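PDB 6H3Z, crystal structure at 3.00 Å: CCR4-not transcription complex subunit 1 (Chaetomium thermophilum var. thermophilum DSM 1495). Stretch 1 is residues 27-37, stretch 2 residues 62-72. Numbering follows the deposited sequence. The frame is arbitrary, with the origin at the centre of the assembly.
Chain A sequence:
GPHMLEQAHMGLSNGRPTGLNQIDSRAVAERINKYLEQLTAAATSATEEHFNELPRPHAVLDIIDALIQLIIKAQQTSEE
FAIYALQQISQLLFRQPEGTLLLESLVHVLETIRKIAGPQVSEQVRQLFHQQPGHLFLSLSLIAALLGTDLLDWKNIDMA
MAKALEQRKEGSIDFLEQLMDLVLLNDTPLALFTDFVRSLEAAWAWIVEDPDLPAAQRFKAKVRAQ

Stretch 1 27-37: AVAERINKYLE
Stretch 2 62-72: DIIDALIQLII

The contact is built around two reciprocal knobs, Tyr35 from helix 27-37 and Leu70 from helix 62-72. Tyr35 (chi1 m, chi2 -42°) sits among Ile63, Ala66, Leu67 and Leu70. One face of its ring lies over the backbone of Ala66 and Leu67, and the ring approaches the Ala66 methyl, with Tyr35 CZ 3.5 Å from Ala66 CB. Tyr35 CD2 lies 3.7 Å from Leu67 CD1, while Leu70 CD2 meets the ring edge 3.8 Å from Tyr35 CE2. In return Leu70 (chi1 t, chi2 p) projects toward stretch 1 among Val28, Arg31, Ile32 and Tyr35, its CD2 3.8 Å from Ile32 CG1 and its CD1 4.1 Å from Val28 CG1 (chi1 t).

Both segments are helical throughout, with phi/psi near -65/-42 and regular i to i+4 backbone hydrogen bonds. Their axes run nearly antiparallel, at 160° (signed crossing angle -160°), and approach to 9.8 Å. The register pairs Val28 with Leu70 (CA to CA 8.0 Å) and Tyr35 with Ile63 (CA to CA 6.2 Å). At this tighter end, Ile63 (m, t) brings CG2 to 3.2 Å from Tyr35 O.

Leu67 (t, p) continues the packing to the buried flank, where its CD2 is 3.8 Å from Leu36 CD2. The CA-CB bond of Leu36 points away, but its m, t rotamer brings the side-chain end back to the contact. Farther along, Ile32 CD1 (m, t) lies 4.1 Å from Ile71 CD1 (m, m).

On the exposed side, Arg31 (chi1 and chi2 t, chi3 103°) lays one guanidinium face over Leu70 CD1, 3.5 Å from Arg31 NH1. Its NE makes a weak hydrogen bond to Tyr35 OH within the same helix (3.4 Å, 140°). No hydrogen bond crosses between the helices; apolar packing dominates the 486 Å² buried.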

# COMPACT_ATOMS: atom_id res chain seq x y z
N ALA A 27 22.11 17.20 2.65
CA ALA A 27 21.11 18.23 2.93
C ALA A 27 19.77 17.88 2.29
O ALA A 27 18.74 17.99 2.95
CB ALA A 27 21.59 19.57 2.42
N VAL A 28 19.80 17.40 1.01
CA VAL A 28 18.64 16.99 0.20
C VAL A 28 17.97 15.78 0.84
O VAL A 28 16.74 15.72 0.87
CB VAL A 28 19.02 16.74 -1.30
CG1 VAL A 28 17.81 16.25 -2.11
CG2 VAL A 28 19.62 17.98 -1.94
N ALA A 29 18.77 14.81 1.34
CA ALA A 29 18.27 13.60 1.99
C ALA A 29 17.46 13.95 3.24
O ALA A 29 16.33 13.50 3.38
CB ALA A 29 19.42 12.66 2.34
N GLU A 30 18.03 14.82 4.09
CA GLU A 30 17.41 15.31 5.32
C GLU A 30 16.14 16.13 5.03
O GLU A 30 15.18 16.03 5.81
CB GLU A 30 18.43 16.14 6.12
CG GLU A 30 19.46 15.29 6.87
CD GLU A 30 20.71 15.99 7.37
OE1 GLU A 30 20.85 17.23 7.18
OE2 GLU A 30 21.57 15.30 7.96
N ARG A 31 16.09 16.90 3.91
CA ARG A 31 14.89 17.64 3.53
C ARG A 31 13.80 16.68 3.01
O ARG A 31 12.63 16.88 3.34
CB ARG A 31 15.20 18.77 2.53
CG ARG A 31 14.20 19.92 2.61
CD ARG A 31 14.79 21.20 2.07
NE ARG A 31 14.32 21.51 0.71
CZ ARG A 31 14.99 22.25 -0.17
NH1 ARG A 31 14.48 22.49 -1.37
NH2 ARG A 31 16.19 22.74 0.14
N ILE A 32 14.19 15.59 2.26
CA ILE A 32 13.27 14.55 1.80
C ILE A 32 12.58 13.99 3.05
O ILE A 32 11.36 13.99 3.12
CB ILE A 32 13.96 13.42 0.97
CG1 ILE A 32 14.29 13.89 -0.47
CG2 ILE A 32 13.10 12.14 0.93
CD1 ILE A 32 15.33 13.02 -1.27
N ASN A 33 13.38 13.62 4.06
CA ASN A 33 12.84 13.10 5.32
C ASN A 33 11.99 14.10 6.05
O ASN A 33 10.91 13.71 6.51
CB ASN A 33 13.91 12.55 6.21
CG ASN A 33 14.70 11.44 5.59
OD1 ASN A 33 15.88 11.62 5.34
ND2 ASN A 33 14.06 10.28 5.31
N LYS A 34 12.41 15.40 6.12
CA LYS A 34 11.58 16.41 6.78
C LYS A 34 10.24 16.59 6.07
O LYS A 34 9.23 16.77 6.76
CB LYS A 34 12.29 17.75 7.02
CG LYS A 34 12.01 18.26 8.44
CD LYS A 34 12.00 19.77 8.53
CE LYS A 34 11.20 20.25 9.72
NZ LYS A 34 11.06 21.74 9.73
N TYR A 35 10.20 16.46 4.73
CA TYR A 35 8.95 16.53 4.00
C TYR A 35 8.04 15.35 4.36
O TYR A 35 6.85 15.56 4.55
CB TYR A 35 9.19 16.59 2.49
CG TYR A 35 9.67 17.95 2.01
CD1 TYR A 35 9.09 19.12 2.51
CD2 TYR A 35 10.63 18.06 1.02
CE1 TYR A 35 9.51 20.37 2.05
CE2 TYR A 35 11.06 19.31 0.56
CZ TYR A 35 10.49 20.46 1.08
OH TYR A 35 10.90 21.70 0.63
N LEU A 36 8.62 14.13 4.51
CA LEU A 36 7.86 12.93 4.88
C LEU A 36 7.39 13.01 6.33
O LEU A 36 6.27 12.58 6.63
CB LEU A 36 8.63 11.63 4.58
CG LEU A 36 8.97 11.36 3.12
CD1 LEU A 36 9.54 10.00 2.95
CD2 LEU A 36 7.75 11.48 2.23
N GLU A 37 8.21 13.61 7.22
CA GLU A 37 7.85 13.84 8.62
C GLU A 37 6.67 14.82 8.65
O GLU A 37 5.67 14.55 9.33
CB GLU A 37 9.04 14.44 9.39
CG GLU A 37 10.21 13.50 9.63
CD GLU A 37 11.31 14.07 10.51
OE1 GLU A 37 11.82 15.17 10.21
OE2 GLU A 37 11.70 13.37 11.48
N ASP A 62 0.75 21.39 -0.12
CA ASP A 62 1.92 22.26 -0.15
C ASP A 62 3.21 21.51 0.19
O ASP A 62 4.25 21.86 -0.35
CB ASP A 62 1.72 23.53 0.71
CG ASP A 62 0.58 24.46 0.26
OD1 ASP A 62 0.26 24.48 -0.97
OD2 ASP A 62 0.02 25.18 1.13
N ILE A 63 3.13 20.43 1.02
CA ILE A 63 4.28 19.59 1.36
C ILE A 63 4.58 18.69 0.15
O ILE A 63 5.74 18.55 -0.26
CB ILE A 63 4.04 18.77 2.66
CG1 ILE A 63 3.82 19.68 3.87
CG2 ILE A 63 5.21 17.80 2.93
CD1 ILE A 63 3.05 19.06 4.94
N ILE A 64 3.52 18.10 -0.41
CA ILE A 64 3.58 17.26 -1.60
C ILE A 64 4.21 18.06 -2.76
O ILE A 64 5.15 17.57 -3.38
CB ILE A 64 2.17 16.66 -1.92
CG1 ILE A 64 1.84 15.54 -0.92
CG2 ILE A 64 2.10 16.12 -3.34
CD1 ILE A 64 0.43 15.06 -0.91
N ASP A 65 3.76 19.33 -2.98
CA ASP A 65 4.29 20.24 -4.00
C ASP A 65 5.80 20.44 -3.87
O ASP A 65 6.53 20.31 -4.85
CB ASP A 65 3.60 21.62 -3.94
CG ASP A 65 2.17 21.68 -4.43
OD1 ASP A 65 1.65 20.64 -4.92
OD2 ASP A 65 1.53 22.76 -4.29
N ALA A 66 6.27 20.73 -2.65
CA ALA A 66 7.67 21.01 -2.36
C ALA A 66 8.57 19.81 -2.56
O ALA A 66 9.67 19.97 -3.11
CB ALA A 66 7.82 21.56 -0.97
N LEU A 67 8.11 18.62 -2.13
CA LEU A 67 8.85 17.36 -2.27
C LEU A 67 9.00 17.00 -3.74
O LEU A 67 10.09 16.61 -4.15
CB LEU A 67 8.13 16.25 -1.50
CG LEU A 67 8.78 14.86 -1.50
CD1 LEU A 67 10.21 14.88 -0.92
CD2 LEU A 67 7.93 13.90 -0.71
N ILE A 68 7.92 17.17 -4.55
CA ILE A 68 7.93 16.90 -5.99
C ILE A 68 8.86 17.86 -6.71
O ILE A 68 9.70 17.41 -7.51
CB ILE A 68 6.49 16.85 -6.56
CG1 ILE A 68 5.68 15.69 -5.95
CG2 ILE A 68 6.48 16.75 -8.08
CD1 ILE A 68 6.42 14.27 -5.80
N GLN A 69 8.80 19.15 -6.36
CA GLN A 69 9.67 20.17 -6.93
C GLN A 69 11.15 19.91 -6.59
O GLN A 69 12.01 20.16 -7.44
CB GLN A 69 9.21 21.58 -6.55
CG GLN A 69 8.15 22.09 -7.51
CD GLN A 69 7.20 23.06 -6.86
OE1 GLN A 69 7.60 24.08 -6.30
NE2 GLN A 69 5.91 22.76 -6.96
N LEU A 70 11.43 19.34 -5.40
CA LEU A 70 12.76 18.95 -4.93
C LEU A 70 13.29 17.81 -5.78
O LEU A 70 14.45 17.85 -6.20
CB LEU A 70 12.74 18.57 -3.43
CG LEU A 70 14.06 18.12 -2.78
CD1 LEU A 70 15.06 19.26 -2.70
CD2 LEU A 70 13.84 17.56 -1.39
N ILE A 71 12.44 16.79 -6.05
CA ILE A 71 12.78 15.61 -6.86
C ILE A 71 13.01 16.00 -8.33
O ILE A 71 13.92 15.48 -8.97
CB ILE A 71 11.74 14.48 -6.66
CG1 ILE A 71 11.74 13.93 -5.20
CG2 ILE A 71 11.87 13.34 -7.70
CD1 ILE A 71 13.04 13.28 -4.66
N ILE A 72 12.23 16.95 -8.84
CA ILE A 72 12.39 17.40 -10.21
C ILE A 72 13.74 18.11 -10.39
O ILE A 72 14.43 17.84 -11.38
CB ILE A 72 11.18 18.22 -10.71
CG1 ILE A 72 9.91 17.35 -10.75
CG2 ILE A 72 11.45 18.84 -12.09
CD1 ILE A 72 8.63 18.12 -10.85